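Local coordinates for LP04448p (Drosophila melanogaster, PDB 2QK2), which probably binds tubulin at growing microtubule plus ends through its TOG domains, as a member of the XMAP215/Dis1 family, here represented by TOG domain 2, at residues Ala197-Asp209 against Lys226-Ile238. Numbering follows the deposited sequence.
Sequences AEALGTLIKLMGD and KIKECQEKAEIKI
Gly201 lets helix 190-207 and helix 221-233 come together almost backbone to backbone: its CA lies 3.9 Å from the CA of Gln231. The axes of 197-207 and 226-233 approach to 7.2 Å and cross at -56°. With no side chain on Gly201, the backbones meet directly, and two CA-H...O contacts bridge the crossing, Gly201 CA to Ile227 O and Gln231 CA to Gly201 O.

Ile227 and Gln231 are the knobs. Ile227 settles among Ala197, Leu200, Gly201 and Ile204, its CG2 branch 3.7 Å from Ile204 CD1. Gln231, with CG anti to the backbone N (chi1 -175°) and the chain extended beyond, crosses the side chain of Ile204 at about a right angle, its amide carbon and OE1 against CG2. Lys228 NZ meets a lone pair of Gln231 OE1 within the amide plane, a bond that helps set the turn of the amide, and the same ammonium makes a weakly bonded salt bridge to Asp209, at 3.0 Å from OD2.

Where helix 221-233 ends, Lys205 bends at chi2 (-64°) and chi4, bringing NZ to two main-chain oxygens, Gln231 O at 3.1 Å and Ala234 O at 2.9 Å. Carbonyls at the C-terminal end of a helix should favour its positive charge. Ala234 CB packs on Lys205 CG, 3.7 Å away. Beyond, Ile236 crosses Leu206, CG2 against its CD1.

This is helix pairing at the C-terminal end of the HEAT-repeat TOG domain: helix 221-233 covers one side of helix 190-207, whose Leu200 and Leu203 pack on helix 171-185, while Thr202 touches helix 147-161.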
loop_
_atom_site.group_PDB
_atom_site.type_symbol
_atom_site.label_atom_id
_atom_site.label_comp_id
_atom_site.label_asym_id
_atom_site.label_seq_id
_atom_site.Cartn_x
_atom_site.Cartn_y
_atom_site.Cartn_z
ATOM N N ALA A 197 4.969 9.908 -13.632
ATOM C CA ALA A 197 4.762 11.351 -13.703
ATOM C C ALA A 197 3.880 11.798 -12.540
ATOM O O ALA A 197 4.111 12.853 -11.945
ATOM C CB ALA A 197 4.097 11.729 -15.035
ATOM N N GLU A 198 2.865 10.996 -12.222
ATOM C CA GLU A 198 1.958 11.332 -11.125
ATOM C C GLU A 198 2.697 11.356 -9.791
ATOM O O GLU A 198 2.475 12.243 -8.963
ATOM C CB GLU A 198 0.799 10.335 -11.055
ATOM C CG GLU A 198 -0.331 10.803 -10.146
ATOM C CD GLU A 198 -1.564 9.926 -10.237
ATOM O OE1 GLU A 198 -1.791 9.313 -11.299
ATOM O OE2 GLU A 198 -2.322 9.864 -9.250
ATOM N N ALA A 199 3.588 10.391 -9.593
ATOM C CA ALA A 199 4.362 10.310 -8.361
ATOM C C ALA A 199 5.321 11.495 -8.261
ATOM O O ALA A 199 5.466 12.111 -7.198
ATOM C CB ALA A 199 5.147 8.994 -8.319
ATOM N N LEU A 200 5.979 11.804 -9.374
ATOM C CA LEU A 200 6.928 12.913 -9.421
ATOM C C LEU A 200 6.227 14.246 -9.161
ATOM O O LEU A 200 6.734 15.090 -8.422
ATOM C CB LEU A 200 7.624 12.953 -10.786
ATOM C CG LEU A 200 9.057 12.432 -10.972
ATOM C CD1 LEU A 200 9.634 11.881 -9.679
ATOM C CD2 LEU A 200 9.056 11.394 -12.068
ATOM N N GLY A 201 5.061 14.428 -9.772
ATOM C CA GLY A 201 4.320 15.663 -9.584
ATOM C C GLY A 201 3.877 15.824 -8.143
ATOM O O GLY A 201 3.902 16.926 -7.584
ATOM N N THR A 202 3.471 14.719 -7.525
ATOM C CA THR A 202 3.027 14.768 -6.140
ATOM C C THR A 202 4.228 15.095 -5.262
ATOM O O THR A 202 4.116 15.851 -4.295
ATOM C CB THR A 202 2.399 13.420 -5.714
ATOM O OG1 THR A 202 1.359 13.073 -6.638
ATOM C CG2 THR A 202 1.802 13.526 -4.314
ATOM N N LEU A 203 5.383 14.537 -5.610
ATOM C CA LEU A 203 6.601 14.787 -4.855
ATOM C C LEU A 203 6.950 16.274 -4.860
ATOM O O LEU A 203 7.387 16.813 -3.844
ATOM C CB LEU A 203 7.768 13.990 -5.437
ATOM C CG LEU A 203 9.105 14.168 -4.712
ATOM C CD1 LEU A 203 8.977 13.673 -3.270
ATOM C CD2 LEU A 203 10.196 13.396 -5.443
ATOM N N ILE A 204 6.768 16.932 -6.004
ATOM C CA ILE A 204 7.061 18.361 -6.115
ATOM C C ILE A 204 6.040 19.148 -5.292
ATOM O O ILE A 204 6.386 20.121 -4.608
ATOM C CB ILE A 204 6.998 18.852 -7.588
ATOM C CG1 ILE A 204 8.043 18.121 -8.438
ATOM C CG2 ILE A 204 7.250 20.351 -7.642
ATOM C CD1 ILE A 204 8.030 18.539 -9.902
ATOM N N LYS A 205 4.783 18.722 -5.367
ATOM C CA LYS A 205 3.707 19.352 -4.611
ATOM C C LYS A 205 4.049 19.362 -3.120
ATOM O O LYS A 205 3.828 20.353 -2.429
ATOM C CB LYS A 205 2.399 18.584 -4.811
ATOM C CG LYS A 205 1.241 19.432 -5.300
ATOM C CD LYS A 205 0.845 20.493 -4.291
ATOM C CE LYS A 205 0.007 21.586 -4.954
ATOM N NZ LYS A 205 -1.087 21.052 -5.829
ATOM N N LEU A 206 4.606 18.259 -2.632
ATOM C CA LEU A 206 4.954 18.141 -1.220
ATOM C C LEU A 206 6.271 18.792 -0.801
ATOM O O LEU A 206 6.332 19.460 0.231
ATOM C CB LEU A 206 5.002 16.664 -0.812
ATOM C CG LEU A 206 5.381 16.365 0.649
ATOM C CD1 LEU A 206 4.210 16.719 1.555
ATOM C CD2 LEU A 206 5.739 14.895 0.809
HETATM N N MSE A 207 7.326 18.591 -1.584
HETATM C CA MSE A 207 8.632 19.121 -1.225
HETATM C C MSE A 207 8.976 20.495 -1.790
HETATM O O MSE A 207 9.914 21.135 -1.314
HETATM C CB MSE A 207 9.727 18.122 -1.624
HETATM C CG MSE A 207 9.543 16.717 -1.056
HETATM SE SE MSE A 207 9.424 16.668 0.888
HETATM C CE MSE A 207 11.293 16.908 1.317
ATOM N N GLY A 208 8.232 20.943 -2.798
ATOM C CA GLY A 208 8.508 22.244 -3.387
ATOM C C GLY A 208 9.366 22.175 -4.639
ATOM O O GLY A 208 10.264 21.338 -4.748
ATOM N N ASP A 209 9.094 23.069 -5.584
ATOM C CA ASP A 209 9.823 23.124 -6.851
ATOM C C ASP A 209 11.334 23.274 -6.695
ATOM O O ASP A 209 12.107 22.557 -7.333
ATOM C CB ASP A 209 9.296 24.282 -7.702
ATOM C CG ASP A 209 8.707 23.818 -9.021
ATOM O OD1 ASP A 209 9.459 23.244 -9.841
ATOM O OD2 ASP A 209 7.490 24.027 -9.238
ATOM N N LYS A 226 3.879 16.623 -18.291
ATOM C CA LYS A 226 3.022 15.620 -17.658
ATOM C C LYS A 226 3.155 15.750 -16.147
ATOM O O LYS A 226 2.164 15.749 -15.419
ATOM C CB LYS A 226 3.442 14.206 -18.053
ATOM C CG LYS A 226 3.297 13.886 -19.515
ATOM C CD LYS A 226 3.520 12.397 -19.761
ATOM C CE LYS A 226 3.500 12.069 -21.248
ATOM N NZ LYS A 226 4.687 12.624 -21.963
ATOM N N ILE A 227 4.399 15.859 -15.689
ATOM C CA ILE A 227 4.687 15.992 -14.270
ATOM C C ILE A 227 4.007 17.230 -13.685
ATOM O O ILE A 227 3.372 17.155 -12.630
ATOM C CB ILE A 227 6.211 16.072 -14.034
ATOM C CG1 ILE A 227 6.857 14.735 -14.427
ATOM C CG2 ILE A 227 6.510 16.423 -12.572
ATOM C CD1 ILE A 227 8.375 14.753 -14.392
ATOM N N LYS A 228 4.134 18.369 -14.364
ATOM C CA LYS A 228 3.509 19.595 -13.864
ATOM C C LYS A 228 1.990 19.492 -13.838
ATOM O O LYS A 228 1.348 20.036 -12.943
ATOM C CB LYS A 228 3.952 20.810 -14.688
ATOM C CG LYS A 228 5.028 21.649 -13.992
ATOM C CD LYS A 228 6.194 20.782 -13.505
ATOM C CE LYS A 228 7.280 21.597 -12.796
ATOM N NZ LYS A 228 6.800 22.326 -11.583
ATOM N N GLU A 229 1.408 18.802 -14.813
ATOM C CA GLU A 229 -0.039 18.632 -14.826
ATOM C C GLU A 229 -0.431 17.898 -13.548
ATOM O O GLU A 229 -1.315 18.332 -12.804
ATOM C CB GLU A 229 -0.480 17.799 -16.023
ATOM C CG GLU A 229 -0.693 18.584 -17.291
ATOM C CD GLU A 229 -1.299 17.731 -18.385
ATOM O OE1 GLU A 229 -0.580 16.876 -18.949
ATOM O OE2 GLU A 229 -2.502 17.912 -18.669
ATOM N N CYS A 230 0.239 16.776 -13.302
ATOM C CA CYS A 230 -0.026 15.979 -12.114
ATOM C C CYS A 230 0.236 16.807 -10.862
ATOM O O CYS A 230 -0.526 16.741 -9.897
ATOM C CB CYS A 230 0.853 14.730 -12.116
ATOM S SG CYS A 230 0.470 13.575 -13.454
ATOM N N GLN A 231 1.307 17.595 -10.878
ATOM C CA GLN A 231 1.636 18.428 -9.731
ATOM C C GLN A 231 0.447 19.313 -9.372
ATOM O O GLN A 231 0.098 19.456 -8.197
ATOM C CB GLN A 231 2.840 19.314 -10.043
ATOM C CG GLN A 231 3.338 20.126 -8.856
ATOM C CD GLN A 231 4.415 21.133 -9.242
ATOM O OE1 GLN A 231 5.258 20.864 -10.096
ATOM N NE2 GLN A 231 4.399 22.292 -8.596
ATOM N N GLU A 232 -0.171 19.899 -10.392
ATOM C CA GLU A 232 -1.311 20.788 -10.193
ATOM C C GLU A 232 -2.486 20.104 -9.521
ATOM O O GLU A 232 -3.115 20.674 -8.633
ATOM C CB GLU A 232 -1.797 21.366 -11.526
ATOM C CG GLU A 232 -0.841 22.326 -12.198
ATOM C CD GLU A 232 -1.573 23.336 -13.068
ATOM O OE1 GLU A 232 -2.481 22.926 -13.826
ATOM O OE2 GLU A 232 -1.234 24.539 -12.995
ATOM N N LYS A 233 -2.778 18.884 -9.959
ATOM C CA LYS A 233 -3.897 18.118 -9.427
ATOM C C LYS A 233 -3.632 17.415 -8.098
ATOM O O LYS A 233 -4.568 17.049 -7.392
ATOM C CB LYS A 233 -4.349 17.101 -10.471
ATOM C CG LYS A 233 -4.694 17.748 -11.799
ATOM C CD LYS A 233 -5.212 16.738 -12.801
ATOM C CE LYS A 233 -5.597 17.417 -14.105
ATOM N NZ LYS A 233 -6.177 16.450 -15.077
ATOM N N ALA A 234 -2.364 17.226 -7.754
ATOM C CA ALA A 234 -2.019 16.564 -6.503
ATOM C C ALA A 234 -2.536 17.353 -5.302
ATOM O O ALA A 234 -2.443 18.582 -5.273
ATOM C CB ALA A 234 -0.506 16.397 -6.402
ATOM N N GLU A 235 -3.079 16.640 -4.318
ATOM C CA GLU A 235 -3.595 17.260 -3.101
ATOM C C GLU A 235 -2.881 16.695 -1.879
ATOM O O GLU A 235 -3.061 15.526 -1.545
ATOM C CB GLU A 235 -5.093 16.997 -2.953
ATOM C CG GLU A 235 -5.950 17.523 -4.084
ATOM C CD GLU A 235 -7.433 17.306 -3.831
ATOM O OE1 GLU A 235 -7.842 16.138 -3.644
ATOM O OE2 GLU A 235 -8.189 18.304 -3.818
ATOM N N ILE A 236 -2.074 17.516 -1.216
ATOM C CA ILE A 236 -1.365 17.067 -0.025
ATOM C C ILE A 236 -2.332 17.142 1.149
ATOM O O ILE A 236 -2.668 18.224 1.632
ATOM C CB ILE A 236 -0.134 17.937 0.264
ATOM C CG1 ILE A 236 0.796 17.934 -0.953
ATOM C CG2 ILE A 236 0.593 17.412 1.496
ATOM C CD1 ILE A 236 1.189 16.549 -1.438
ATOM N N LYS A 237 -2.771 15.974 1.601
ATOM C CA LYS A 237 -3.734 15.869 2.683
ATOM C C LYS A 237 -3.188 16.060 4.093
ATOM O O LYS A 237 -3.953 16.037 5.051
ATOM C CB LYS A 237 -4.441 14.520 2.578
ATOM C CG LYS A 237 -5.106 14.311 1.229
ATOM C CD LYS A 237 -5.352 12.842 0.938
ATOM C CE LYS A 237 -6.019 12.661 -0.423
ATOM N NZ LYS A 237 -5.255 13.309 -1.538
ATOM N N ILE A 238 -1.883 16.261 4.233
ATOM C CA ILE A 238 -1.315 16.441 5.565
ATOM C C ILE A 238 -1.021 17.893 5.936
ATOM O O ILE A 238 -1.197 18.808 5.129
ATOM C CB ILE A 238 -0.014 15.606 5.740
ATOM C CG1 ILE A 238 1.024 15.987 4.678
ATOM C CG2 ILE A 238 -0.337 14.126 5.661
ATOM C CD1 ILE A 238 1.773 17.274 4.966
#